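Side-chain contacts in N-terminal acetyltransferase B complex subunit MDM20 (Candida albicans, PDB 5K04), which probably serves as the non-catalytic, auxiliary subunit of the NatB complex, which acetylates protein N-termini using an acetyl group carried by coenzyme A: residues I515-T520 with K575-V580; L579-V584 with L669-K674; K595-I600 with L616-L621; S607-L612 with T663-N668; K622-K627 with K677-R682. One frame throughout, in Å; residues are numbered along the deposited sequence.

Contact 1. Residues I515-T520 with K575-V580; sequences ILQIST and KLKLLV
The apolar part of this contact is a single pair of leucines. L516 CD1 lies 3.9 Å from L578 CD2, and the two side chains cross at about a right angle; the touch is confined to one methyl of each. The polar part pairs Q517 with K577. Q517 runs out extended, CG anti to the backbone N (chi1 172°), whereas K577 is bent at chi2 and chi4, and this brings Q517 NE2 to 3.2 Å from K577 NZ. Both atoms are donors and no hydrogen bond joins them. The shared acceptor E671 OE1, in a salt bridge with K577 and a hydrogen bond with Q517, probably accounts for the short donor-donor distance; K577 NZ also bonds N668 OD1. Both segments are helical, and just 110 Å² is buried between them. Helix 506-521 is covered on other sides by helices 456-485 and 525-537, while helix 571-584 leans on helix 591-601 and reaches helix 661-682 through the K577 ammonium.

Contact 2. Residues L579-V584 with L669-K674; sequences LVYSIV and LVEFIK
Y581 meets E671 at the hydroxyl edge of its ring, between helices 571-584 and 661-682, two members of an all-helical array consistent with a TPR-like solenoid. The side chains approach at a slant, with the ring and carboxylate planes 49° apart. The carboxylate oxygen nevertheless lies in the plane of the ring, at its edge: E671 OE2 is 3.3 Å from Y581 CE2, so the contact is made along the phenol rim and not over a face. E671 spans the gap because its CG is anti to the backbone N (chi1 173°) and the chain stays extended beyond it. Of the carboxylate oxygens, OE1 is engaged by the K577 and Q517 donors and OE2 receives the tyrosine. With both residues buried, these partners probably help the carboxylate keep its negative charge. T520 OG1 is a second hydrogen-bond partner of the phenol oxygen. The Y581 OH donates to E671 OE2 over 2.6 Å, meeting it on the anti side and 15° out of the carboxylate plane.

Contact 3. Residues K595-I600 with L616-L621; sequences KVFNKI and LYFNLL
F597 is the first residue of its segment to touch the partner helix, and it does so through one side of its ring. Its CE1 comes within 3.8 Å of F618 CB, its CZ within 4.0 Å of Y617 CB, both at an oblique approach to the ring. F597 and F618 slide past each other in opposite directions, and F597 CD1 sits at the edge of the F618 ring, near its plane, 3.8 Å from F618 CD1. No ring stack results. This is the packing of an antiparallel helix pair: helices 591-601 and 608-625 follow one another in the chain as a helical hairpin, their local axes 161° apart in direction and 10.9 Å at closest approach. N598 comes next, on the exposed margin. With CG anti to the backbone N (chi1 -178°), it places OD1 over one face of the F618 ring, while N598 CB packs 3.8 Å from F618 CE1. Behind the pair, F597 also touches V580 of helix 571-584, and Y617 makes an edge-to-face contact with F672 of helix 661-682.

Contact 4. Residues S607-L612 with T663-N668; sequences SVFDNL and TQNLTN
F609 lays one side of its ring against the amide of N665, with CD2 3.6 Å from N665 CG and CE2 3.6 Å from N665 CB. The approach is oblique, ring and amide planes being 51° apart, and the side chains slide past each other in opposite directions. Helices 608-625 and 661-682 run nearly parallel here, their local axes 10° apart and separated by 11.3 Å. Beside the ring, two waters bridge the helices. One donates to both D610 OD1 and N665 OD1 (2.8 Å to the latter) and accepts from N668 ND2. The other connects S607 OG with N665 OD1, plus a weak bond to D610 OD2. S607 is the N-cap of helix 608-625, its OG accepting from D610 N at 3.2 Å. Other amide atoms have partners beyond the two segments: N665 ND2 donates to L652 O, N668 OD1 accepts from K577. N665 OD1 receives two water protons, and the water donating to both acceptors lets D610 and N665 face one another without two oxygens touching.

Contact 5. Residues K622-K627 with K677-R682; sequences KITKTK and KLLAKR
L679 has the most surface buried here, and it packs across the C-terminal end of helix 608-625 from helix 661-682, neighbours in the subunit's all-helical array. Both methyls of L679 approach T624 OG1 from one side, CD1 at 3.7 Å and CD2 at 3.9 Å, and L679 CB lies 4.1 Å from T624 CG2. The leucine crosses the threonine at about a right angle. T624 has its hydroxyl between the backbone N and the carbonyl carbon (chi1 56°), which also lets OG1 bond L620 O one turn back; the hydroxyl thus has a polar partner although it faces the leucine methyls. K625 is the other large contributor. Its chain, bent at chi2 and chi3, passes L679 at about a right angle and sets CD 4.1 Å from L679 CD2. Beyond that touch the ammonium goes to the backbone oxygens of V584 and E586, while R682 forms a salt bridge with D587. These partners lie around the turn following helix 571-584 and probably offset the proximity of two like charges. K625 NZ stands at the edge of the R682 guanidinium, near its plane and 3.6 Å from NH2.

In the fold
Contacts 1 and 2 have centres 6 Å apart and share a polar cluster: K577 NZ lies 2.8 Å from E671 OE1, and the same ammonium reaches contact 4 at N668 OD1, 2.5 Å away. Contact 3 joins them through apolar packing, V580 CG2 being 3.6 Å from F597 CE2. Contact 5 meets contact 2 where K625 NZ is 2.9 Å from V584 O. Contacts 4 and 5 bring together the same two helices, 608-625 and 661-682, at sites whose centres are 22 Å apart. All five lie on the same side of the chain's centre, and neither coenzyme A nor another protein chain takes part in them, consistent with internal packing of the auxiliary subunit.

Contact 1. Residues I515-T520 with K575-V580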
# COMPACT_ATOMS: atom_id res chain seq x y z
N ILE A 515 3.22 -15.52 10.66
CA ILE A 515 3.00 -16.92 10.28
C ILE A 515 3.95 -17.83 11.04
O ILE A 515 3.56 -18.90 11.54
CB ILE A 515 3.17 -17.08 8.76
CG1 ILE A 515 1.96 -16.46 8.04
CG2 ILE A 515 3.40 -18.56 8.40
CD1 ILE A 515 2.24 -16.18 6.57
N LEU A 516 5.23 -17.45 11.10
CA LEU A 516 6.21 -18.27 11.79
C LEU A 516 5.86 -18.40 13.27
O LEU A 516 5.84 -19.50 13.82
CB LEU A 516 7.60 -17.66 11.60
CG LEU A 516 8.13 -17.77 10.18
CD1 LEU A 516 9.34 -16.85 9.96
CD2 LEU A 516 8.48 -19.22 9.91
N GLN A 517 5.51 -17.28 13.90
CA GLN A 517 5.24 -17.28 15.34
C GLN A 517 4.09 -18.21 15.68
O GLN A 517 4.20 -19.05 16.58
CB GLN A 517 4.94 -15.85 15.82
CG GLN A 517 4.45 -15.80 17.26
CD GLN A 517 4.23 -14.39 17.76
OE1 GLN A 517 3.16 -13.81 17.58
NE2 GLN A 517 5.26 -13.83 18.41
N ILE A 518 2.97 -18.07 14.97
CA ILE A 518 1.80 -18.90 15.23
C ILE A 518 2.09 -20.35 14.88
O ILE A 518 1.72 -21.28 15.62
CB ILE A 518 0.59 -18.33 14.46
CG1 ILE A 518 0.39 -16.85 14.84
CG2 ILE A 518 -0.71 -19.12 14.73
CD1 ILE A 518 -0.67 -16.16 14.02
N SER A 519 2.79 -20.58 13.76
CA SER A 519 3.20 -21.94 13.41
C SER A 519 3.98 -22.61 14.53
O SER A 519 3.75 -23.79 14.82
CB SER A 519 4.03 -21.93 12.12
OG SER A 519 3.20 -21.83 10.99
N THR A 520 4.93 -21.90 15.17
CA THR A 520 5.74 -22.56 16.20
C THR A 520 4.99 -22.68 17.52
O THR A 520 5.22 -23.64 18.26
CB THR A 520 7.08 -21.83 16.42
OG1 THR A 520 6.88 -20.65 17.20
CG2 THR A 520 7.74 -21.46 15.11
N LYS A 575 11.98 -7.56 12.25
CA LYS A 575 13.23 -7.94 11.60
C LYS A 575 14.00 -8.97 12.43
O LYS A 575 14.56 -9.92 11.88
CB LYS A 575 14.09 -6.69 11.36
CG LYS A 575 15.43 -7.04 10.71
CD LYS A 575 16.25 -5.81 10.36
CE LYS A 575 15.61 -5.03 9.21
NZ LYS A 575 16.54 -4.00 8.66
N LEU A 576 14.02 -8.79 13.75
CA LEU A 576 14.78 -9.69 14.61
C LEU A 576 14.17 -11.07 14.65
O LEU A 576 14.90 -12.08 14.70
CB LEU A 576 14.88 -9.10 16.02
CG LEU A 576 15.78 -7.87 16.15
CD1 LEU A 576 15.60 -7.20 17.53
CD2 LEU A 576 17.22 -8.27 15.91
N LYS A 577 12.84 -11.15 14.65
CA LYS A 577 12.16 -12.44 14.57
C LYS A 577 12.62 -13.20 13.34
O LYS A 577 12.93 -14.40 13.41
CB LYS A 577 10.65 -12.25 14.56
CG LYS A 577 10.06 -11.72 15.87
CD LYS A 577 10.42 -12.59 17.06
CE LYS A 577 9.64 -12.19 18.31
NZ LYS A 577 8.14 -12.43 18.21
N LEU A 578 12.68 -12.51 12.19
CA LEU A 578 13.07 -13.17 10.95
C LEU A 578 14.54 -13.58 10.99
O LEU A 578 14.90 -14.65 10.49
CB LEU A 578 12.79 -12.25 9.77
CG LEU A 578 11.31 -11.86 9.66
CD1 LEU A 578 11.07 -11.03 8.41
CD2 LEU A 578 10.43 -13.09 9.66
N LEU A 579 15.39 -12.76 11.61
CA LEU A 579 16.77 -13.18 11.85
C LEU A 579 16.81 -14.42 12.72
O LEU A 579 17.50 -15.40 12.40
CB LEU A 579 17.56 -12.05 12.49
CG LEU A 579 17.67 -10.82 11.58
CD1 LEU A 579 18.45 -9.70 12.26
CD2 LEU A 579 18.34 -11.21 10.28
N VAL A 580 16.06 -14.41 13.83
CA VAL A 580 16.02 -15.57 14.73
C VAL A 580 15.77 -16.84 13.92
O VAL A 580 16.53 -17.81 13.99
CB VAL A 580 14.95 -15.38 15.82
CG1 VAL A 580 14.68 -16.72 16.56
CG2 VAL A 580 15.37 -14.33 16.83

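Contact 2. Residues L579-V584 with L669-K674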
# COMPACT_ATOMS: atom_id res chain seq x y z
N LEU A 579 15.39 -12.76 11.61
CA LEU A 579 16.77 -13.18 11.85
C LEU A 579 16.81 -14.42 12.72
O LEU A 579 17.50 -15.40 12.40
CB LEU A 579 17.56 -12.05 12.49
CG LEU A 579 17.67 -10.82 11.58
CD1 LEU A 579 18.45 -9.70 12.26
CD2 LEU A 579 18.34 -11.21 10.28
N VAL A 580 16.06 -14.41 13.83
CA VAL A 580 16.02 -15.57 14.73
C VAL A 580 15.77 -16.84 13.92
O VAL A 580 16.53 -17.81 13.99
CB VAL A 580 14.95 -15.38 15.82
CG1 VAL A 580 14.68 -16.72 16.56
CG2 VAL A 580 15.37 -14.33 16.83
N TYR A 581 14.69 -16.84 13.14
CA TYR A 581 14.35 -18.05 12.39
C TYR A 581 15.40 -18.35 11.34
O TYR A 581 15.72 -19.52 11.09
CB TYR A 581 12.95 -17.89 11.78
CG TYR A 581 11.85 -18.08 12.81
CD1 TYR A 581 11.41 -19.36 13.16
CD2 TYR A 581 11.25 -17.00 13.43
CE1 TYR A 581 10.41 -19.55 14.11
CE2 TYR A 581 10.25 -17.18 14.37
CZ TYR A 581 9.83 -18.47 14.72
OH TYR A 581 8.84 -18.64 15.66
N SER A 582 15.99 -17.31 10.74
CA SER A 582 17.05 -17.52 9.76
C SER A 582 18.27 -18.18 10.40
O SER A 582 18.93 -19.02 9.78
CB SER A 582 17.44 -16.18 9.13
OG SER A 582 16.33 -15.54 8.53
N ILE A 583 18.57 -17.80 11.64
CA ILE A 583 19.73 -18.33 12.34
C ILE A 583 19.48 -19.76 12.83
O ILE A 583 20.30 -20.65 12.62
CB ILE A 583 20.10 -17.40 13.51
CG1 ILE A 583 20.58 -16.05 12.96
CG2 ILE A 583 21.13 -18.06 14.41
CD1 ILE A 583 20.41 -14.88 13.92
N VAL A 584 18.34 -19.97 13.48
CA VAL A 584 17.92 -21.31 13.91
C VAL A 584 18.13 -22.33 12.79
O VAL A 584 18.65 -23.43 13.02
CB VAL A 584 16.45 -21.28 14.36
CG1 VAL A 584 15.92 -22.69 14.53
CG2 VAL A 584 16.32 -20.47 15.64
N LEU A 669 7.26 -14.83 24.87
CA LEU A 669 7.86 -15.80 25.78
C LEU A 669 7.54 -17.23 25.35
O LEU A 669 8.42 -18.09 25.37
CB LEU A 669 7.39 -15.56 27.21
CG LEU A 669 8.03 -16.56 28.20
CD1 LEU A 669 9.56 -16.40 28.20
CD2 LEU A 669 7.49 -16.42 29.60
N VAL A 670 6.28 -17.50 24.97
CA VAL A 670 5.90 -18.86 24.57
C VAL A 670 6.70 -19.29 23.36
O VAL A 670 7.23 -20.41 23.30
CB VAL A 670 4.38 -18.96 24.30
CG1 VAL A 670 4.05 -20.28 23.65
CG2 VAL A 670 3.58 -18.84 25.56
N GLU A 671 6.81 -18.39 22.37
CA GLU A 671 7.56 -18.67 21.15
C GLU A 671 9.03 -18.93 21.46
O GLU A 671 9.64 -19.86 20.92
CB GLU A 671 7.40 -17.51 20.17
CG GLU A 671 8.25 -17.56 18.91
CD GLU A 671 8.13 -16.29 18.05
OE1 GLU A 671 8.09 -15.17 18.61
OE2 GLU A 671 8.08 -16.41 16.80
N PHE A 672 9.59 -18.12 22.36
CA PHE A 672 10.99 -18.29 22.76
C PHE A 672 11.22 -19.66 23.38
O PHE A 672 12.26 -20.30 23.15
CB PHE A 672 11.40 -17.17 23.71
CG PHE A 672 12.74 -17.40 24.37
CD1 PHE A 672 12.84 -18.10 25.57
CD2 PHE A 672 13.90 -16.89 23.80
CE1 PHE A 672 14.07 -18.31 26.18
CE2 PHE A 672 15.14 -17.10 24.40
CZ PHE A 672 15.22 -17.81 25.59
N ILE A 673 10.27 -20.13 24.19
CA ILE A 673 10.44 -21.44 24.83
C ILE A 673 10.30 -22.56 23.81
O ILE A 673 11.00 -23.57 23.88
CB ILE A 673 9.43 -21.59 25.98
CG1 ILE A 673 9.72 -20.56 27.06
CG2 ILE A 673 9.48 -23.00 26.57
CD1 ILE A 673 8.60 -20.41 28.03
N LYS A 674 9.39 -22.39 22.84
CA LYS A 674 9.29 -23.37 21.77
C LYS A 674 10.61 -23.48 21.01
O LYS A 674 11.04 -24.58 20.64
CB LYS A 674 8.16 -23.00 20.80
CG LYS A 674 6.76 -22.98 21.40
CD LYS A 674 6.31 -24.34 21.86
CE LYS A 674 4.87 -24.31 22.32
NZ LYS A 674 4.40 -25.66 22.75

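Contact 3. Residues K595-I600 with L616-L621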
# COMPACT_ATOMS: atom_id res chain seq x y z
N LYS A 595 25.91 -11.14 13.67
CA LYS A 595 26.45 -9.79 13.67
C LYS A 595 25.38 -8.77 13.30
O LYS A 595 25.27 -7.71 13.94
CB LYS A 595 27.64 -9.71 12.72
CG LYS A 595 28.89 -10.42 13.24
CD LYS A 595 29.97 -10.49 12.17
CE LYS A 595 31.10 -11.41 12.58
NZ LYS A 595 32.14 -11.49 11.50
N VAL A 596 24.57 -9.07 12.29
CA VAL A 596 23.44 -8.21 11.98
C VAL A 596 22.50 -8.12 13.18
O VAL A 596 22.07 -7.04 13.58
CB VAL A 596 22.72 -8.71 10.72
CG1 VAL A 596 21.46 -7.92 10.46
CG2 VAL A 596 23.65 -8.63 9.51
N PHE A 597 22.19 -9.28 13.78
CA PHE A 597 21.32 -9.33 14.95
C PHE A 597 21.82 -8.40 16.05
O PHE A 597 21.05 -7.63 16.64
CB PHE A 597 21.24 -10.78 15.46
CG PHE A 597 20.16 -11.02 16.49
CD1 PHE A 597 20.34 -10.64 17.81
CD2 PHE A 597 19.00 -11.65 16.13
CE1 PHE A 597 19.34 -10.88 18.76
CE2 PHE A 597 18.00 -11.89 17.07
CZ PHE A 597 18.17 -11.50 18.38
N ASN A 598 23.12 -8.47 16.33
CA ASN A 598 23.67 -7.74 17.46
C ASN A 598 23.79 -6.24 17.18
O ASN A 598 23.64 -5.43 18.10
CB ASN A 598 25.02 -8.35 17.83
CG ASN A 598 25.65 -7.70 19.02
OD1 ASN A 598 25.08 -7.68 20.11
ND2 ASN A 598 26.84 -7.17 18.82
N LYS A 599 24.03 -5.85 15.92
CA LYS A 599 24.01 -4.44 15.55
C LYS A 599 22.61 -3.85 15.72
O LYS A 599 22.46 -2.70 16.16
CB LYS A 599 24.49 -4.28 14.11
CG LYS A 599 24.92 -2.85 13.75
CD LYS A 599 25.43 -2.76 12.31
CE LYS A 599 26.46 -1.64 12.16
NZ LYS A 599 25.95 -0.32 12.63
N ILE A 600 21.58 -4.62 15.37
CA ILE A 600 20.21 -4.15 15.47
C ILE A 600 19.77 -4.01 16.92
O ILE A 600 19.16 -3.00 17.30
CB ILE A 600 19.29 -5.10 14.68
CG1 ILE A 600 19.66 -5.04 13.20
CG2 ILE A 600 17.83 -4.74 14.90
CD1 ILE A 600 19.08 -6.16 12.39
N LEU A 616 18.42 -12.70 25.48
CA LEU A 616 18.22 -14.14 25.66
C LEU A 616 18.32 -14.87 24.32
O LEU A 616 19.07 -15.85 24.20
CB LEU A 616 16.86 -14.41 26.32
CG LEU A 616 16.68 -13.95 27.78
CD1 LEU A 616 15.32 -14.36 28.34
CD2 LEU A 616 17.80 -14.44 28.69
N TYR A 617 17.62 -14.38 23.30
CA TYR A 617 17.70 -14.99 21.98
C TYR A 617 19.14 -15.03 21.48
O TYR A 617 19.64 -16.09 21.08
CB TYR A 617 16.82 -14.25 20.98
CG TYR A 617 15.41 -14.81 20.80
CD1 TYR A 617 15.20 -16.11 20.34
CD2 TYR A 617 14.30 -14.01 21.02
CE1 TYR A 617 13.90 -16.61 20.14
CE2 TYR A 617 13.01 -14.48 20.82
CZ TYR A 617 12.81 -15.78 20.39
OH TYR A 617 11.52 -16.24 20.23
N PHE A 618 19.84 -13.90 21.56
CA PHE A 618 21.20 -13.83 21.03
C PHE A 618 22.10 -14.86 21.71
O PHE A 618 22.84 -15.59 21.04
CB PHE A 618 21.76 -12.41 21.21
CG PHE A 618 23.20 -12.27 20.77
CD1 PHE A 618 23.52 -12.08 19.43
CD2 PHE A 618 24.23 -12.34 21.70
CE1 PHE A 618 24.85 -11.96 19.02
CE2 PHE A 618 25.55 -12.22 21.30
CZ PHE A 618 25.86 -12.02 19.95
N ASN A 619 22.05 -14.94 23.04
CA ASN A 619 22.86 -15.92 23.76
C ASN A 619 22.47 -17.34 23.38
O ASN A 619 23.34 -18.23 23.30
CB ASN A 619 22.70 -15.71 25.27
CG ASN A 619 23.38 -14.43 25.75
OD1 ASN A 619 23.50 -13.47 25.00
ND2 ASN A 619 23.85 -14.44 26.98
N LEU A 620 21.18 -17.57 23.14
CA LEU A 620 20.70 -18.91 22.82
C LEU A 620 21.22 -19.36 21.47
O LEU A 620 21.65 -20.51 21.31
CB LEU A 620 19.17 -18.92 22.84
CG LEU A 620 18.49 -20.22 22.39
CD1 LEU A 620 18.89 -21.38 23.31
CD2 LEU A 620 16.97 -20.06 22.34
N LEU A 621 21.20 -18.46 20.48
CA LEU A 621 21.61 -18.81 19.13
C LEU A 621 23.12 -18.95 19.02
O LEU A 621 23.61 -19.84 18.32
CB LEU A 621 21.08 -17.76 18.16
CG LEU A 621 19.55 -17.60 18.22
CD1 LEU A 621 19.10 -16.33 17.51
CD2 LEU A 621 18.86 -18.81 17.61

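Contact 4. Residues S607-L612 with T663-N668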
# COMPACT_ATOMS: atom_id res chain seq x y z
N SER A 607 11.34 -1.76 25.02
CA SER A 607 10.98 -1.93 26.42
C SER A 607 12.01 -2.80 27.15
O SER A 607 12.79 -3.54 26.55
CB SER A 607 9.61 -2.59 26.55
OG SER A 607 9.66 -3.95 26.13
N VAL A 608 11.99 -2.70 28.49
CA VAL A 608 12.91 -3.50 29.30
C VAL A 608 12.80 -4.97 28.94
O VAL A 608 13.81 -5.65 28.69
CB VAL A 608 12.65 -3.28 30.81
CG1 VAL A 608 13.66 -4.05 31.62
CG2 VAL A 608 12.71 -1.80 31.17
N PHE A 609 11.56 -5.48 28.84
CA PHE A 609 11.39 -6.90 28.60
C PHE A 609 11.91 -7.30 27.22
O PHE A 609 12.58 -8.33 27.08
CB PHE A 609 9.94 -7.34 28.75
CG PHE A 609 9.75 -8.79 28.43
CD1 PHE A 609 10.33 -9.76 29.25
CD2 PHE A 609 9.04 -9.19 27.32
CE1 PHE A 609 10.18 -11.10 28.97
CE2 PHE A 609 8.88 -10.55 27.03
CZ PHE A 609 9.46 -11.50 27.86
N ASP A 610 11.59 -6.50 26.20
CA ASP A 610 12.05 -6.83 24.85
C ASP A 610 13.57 -6.78 24.75
O ASP A 610 14.16 -7.59 24.04
CB ASP A 610 11.41 -5.89 23.82
CG ASP A 610 10.08 -6.44 23.29
OD1 ASP A 610 9.82 -7.66 23.42
OD2 ASP A 610 9.28 -5.65 22.74
N ASN A 611 14.23 -5.86 25.48
CA ASN A 611 15.69 -5.87 25.50
C ASN A 611 16.23 -7.17 26.11
O ASN A 611 17.22 -7.72 25.61
CB ASN A 611 16.22 -4.64 26.26
CG ASN A 611 16.44 -3.42 25.33
OD1 ASN A 611 16.78 -3.57 24.15
ND2 ASN A 611 16.24 -2.23 25.87
N LEU A 612 15.58 -7.68 27.16
CA LEU A 612 15.99 -8.95 27.74
C LEU A 612 15.70 -10.12 26.79
O LEU A 612 16.55 -11.00 26.60
CB LEU A 612 15.29 -9.16 29.07
CG LEU A 612 15.40 -10.53 29.75
CD1 LEU A 612 16.80 -10.76 30.26
CD2 LEU A 612 14.39 -10.62 30.90
N THR A 663 -0.35 -9.99 26.79
CA THR A 663 -0.40 -11.12 25.88
C THR A 663 0.61 -11.01 24.75
O THR A 663 1.06 -12.03 24.22
CB THR A 663 -1.83 -11.30 25.34
OG1 THR A 663 -2.35 -10.06 24.86
CG2 THR A 663 -2.73 -11.84 26.45
N GLN A 664 1.00 -9.78 24.39
CA GLN A 664 2.09 -9.63 23.43
C GLN A 664 3.39 -10.24 23.96
O GLN A 664 4.05 -11.04 23.28
CB GLN A 664 2.30 -8.15 23.11
CG GLN A 664 1.29 -7.51 22.20
CD GLN A 664 1.74 -6.11 21.80
OE1 GLN A 664 1.64 -5.17 22.59
NE2 GLN A 664 2.27 -5.98 20.58
N ASN A 665 3.81 -9.82 25.17
CA ASN A 665 5.05 -10.34 25.75
C ASN A 665 4.93 -11.83 26.04
O ASN A 665 5.89 -12.59 25.82
CB ASN A 665 5.38 -9.60 27.05
CG ASN A 665 5.66 -8.13 26.83
OD1 ASN A 665 6.05 -7.69 25.74
ND2 ASN A 665 5.46 -7.35 27.89
N LEU A 666 3.78 -12.27 26.56
CA LEU A 666 3.59 -13.67 26.89
C LEU A 666 3.65 -14.54 25.64
O LEU A 666 4.24 -15.63 25.66
CB LEU A 666 2.26 -13.83 27.63
CG LEU A 666 2.04 -14.99 28.59
CD1 LEU A 666 3.25 -15.21 29.48
CD2 LEU A 666 0.81 -14.70 29.43
N THR A 667 3.07 -14.05 24.54
CA THR A 667 3.15 -14.74 23.26
C THR A 667 4.60 -14.88 22.82
O THR A 667 5.01 -15.92 22.30
CB THR A 667 2.32 -14.00 22.20
OG1 THR A 667 0.95 -13.93 22.60
CG2 THR A 667 2.37 -14.70 20.87
N ASN A 668 5.41 -13.84 23.06
CA ASN A 668 6.81 -13.89 22.67
C ASN A 668 7.60 -14.81 23.58
O ASN A 668 8.51 -15.52 23.12
CB ASN A 668 7.41 -12.49 22.66
CG ASN A 668 7.05 -11.71 21.41
OD1 ASN A 668 6.79 -12.29 20.35
ND2 ASN A 668 7.05 -10.38 21.53
O HOH W 1 7.33 -4.92 25.46
O HOH W 2 7.76 -8.98 23.93

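Contact 5. Residues K622-K627 with K677-R682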
# COMPACT_ATOMS: atom_id res chain seq x y z
N LYS A 622 23.86 -18.08 19.72
CA LYS A 622 25.32 -18.14 19.71
C LYS A 622 25.82 -19.47 20.27
O LYS A 622 26.76 -20.08 19.73
CB LYS A 622 25.90 -16.96 20.50
CG LYS A 622 26.58 -15.90 19.64
CD LYS A 622 27.52 -15.01 20.44
CE LYS A 622 28.98 -15.22 20.09
NZ LYS A 622 29.44 -14.36 18.97
N ILE A 623 25.18 -19.95 21.33
CA ILE A 623 25.57 -21.18 22.01
C ILE A 623 25.21 -22.41 21.19
O ILE A 623 25.92 -23.42 21.23
CB ILE A 623 24.88 -21.19 23.38
CG1 ILE A 623 25.69 -20.40 24.40
CG2 ILE A 623 24.60 -22.56 23.86
CD1 ILE A 623 24.83 -20.01 25.56
N THR A 624 24.12 -22.36 20.42
CA THR A 624 23.66 -23.50 19.64
C THR A 624 24.11 -23.48 18.18
O THR A 624 24.24 -24.55 17.59
CB THR A 624 22.13 -23.57 19.68
OG1 THR A 624 21.59 -22.33 19.22
CG2 THR A 624 21.66 -23.85 21.10
N LYS A 625 24.37 -22.31 17.60
CA LYS A 625 24.57 -22.21 16.16
C LYS A 625 25.95 -21.69 15.78
O LYS A 625 26.20 -21.43 14.60
CB LYS A 625 23.48 -21.31 15.54
CG LYS A 625 22.05 -21.71 15.90
CD LYS A 625 21.68 -23.04 15.28
CE LYS A 625 21.90 -23.03 13.78
NZ LYS A 625 21.45 -24.28 13.15
N THR A 626 26.85 -21.51 16.75
CA THR A 626 28.22 -21.11 16.45
C THR A 626 29.18 -21.98 17.25
O THR A 626 28.81 -22.63 18.22
CB THR A 626 28.49 -19.63 16.76
OG1 THR A 626 28.47 -19.40 18.18
CG2 THR A 626 27.46 -18.76 16.08
N LYS A 627 30.43 -21.96 16.80
CA LYS A 627 31.51 -22.66 17.46
C LYS A 627 32.16 -21.70 18.44
O LYS A 627 32.70 -20.66 18.03
CB LYS A 627 32.50 -23.17 16.42
CG LYS A 627 33.35 -24.35 16.84
CD LYS A 627 34.00 -24.98 15.62
CE LYS A 627 35.13 -25.94 16.00
NZ LYS A 627 36.34 -25.21 16.48
N LYS A 677 13.18 -25.37 22.93
CA LYS A 677 12.97 -26.81 22.81
C LYS A 677 13.41 -27.33 21.45
O LYS A 677 13.99 -28.41 21.35
CB LYS A 677 11.50 -27.16 23.08
CG LYS A 677 11.11 -26.87 24.52
CD LYS A 677 9.64 -27.15 24.82
CE LYS A 677 9.38 -26.97 26.30
NZ LYS A 677 7.97 -27.24 26.66
N LEU A 678 13.16 -26.56 20.39
CA LEU A 678 13.60 -26.97 19.06
C LEU A 678 15.12 -27.11 19.02
O LEU A 678 15.65 -28.12 18.54
CB LEU A 678 13.09 -25.97 18.03
CG LEU A 678 13.24 -26.22 16.53
CD1 LEU A 678 12.27 -25.37 15.76
CD2 LEU A 678 14.64 -25.88 16.08
N LEU A 679 15.83 -26.10 19.52
CA LEU A 679 17.29 -26.13 19.51
C LEU A 679 17.84 -27.22 20.43
O LEU A 679 18.86 -27.84 20.11
CB LEU A 679 17.84 -24.77 19.89
CG LEU A 679 17.60 -23.71 18.81
CD1 LEU A 679 17.90 -22.32 19.32
CD2 LEU A 679 18.44 -24.03 17.57
N ALA A 680 17.18 -27.47 21.56
CA ALA A 680 17.62 -28.55 22.44
C ALA A 680 17.61 -29.89 21.71
O ALA A 680 18.49 -30.73 21.94
CB ALA A 680 16.72 -28.61 23.67
N LYS A 681 16.64 -30.11 20.83
CA LYS A 681 16.62 -31.30 20.00
C LYS A 681 17.75 -31.28 18.97
O LYS A 681 18.59 -32.18 18.93
CB LYS A 681 15.27 -31.42 19.28
CG LYS A 681 14.04 -31.50 20.19
CD LYS A 681 12.77 -31.39 19.35
CE LYS A 681 11.53 -31.13 20.19
NZ LYS A 681 10.36 -30.70 19.35
N ARG A 682 17.77 -30.24 18.12
CA ARG A 682 18.73 -30.17 17.02
C ARG A 682 20.17 -30.09 17.51
O ARG A 682 21.09 -30.52 16.80
CB ARG A 682 18.44 -28.97 16.12
CG ARG A 682 17.37 -29.18 15.07
CD ARG A 682 17.05 -27.87 14.34
NE ARG A 682 18.18 -27.30 13.59
CZ ARG A 682 18.21 -27.19 12.26
NH1 ARG A 682 17.16 -27.61 11.55
NH2 ARG A 682 19.27 -26.67 11.65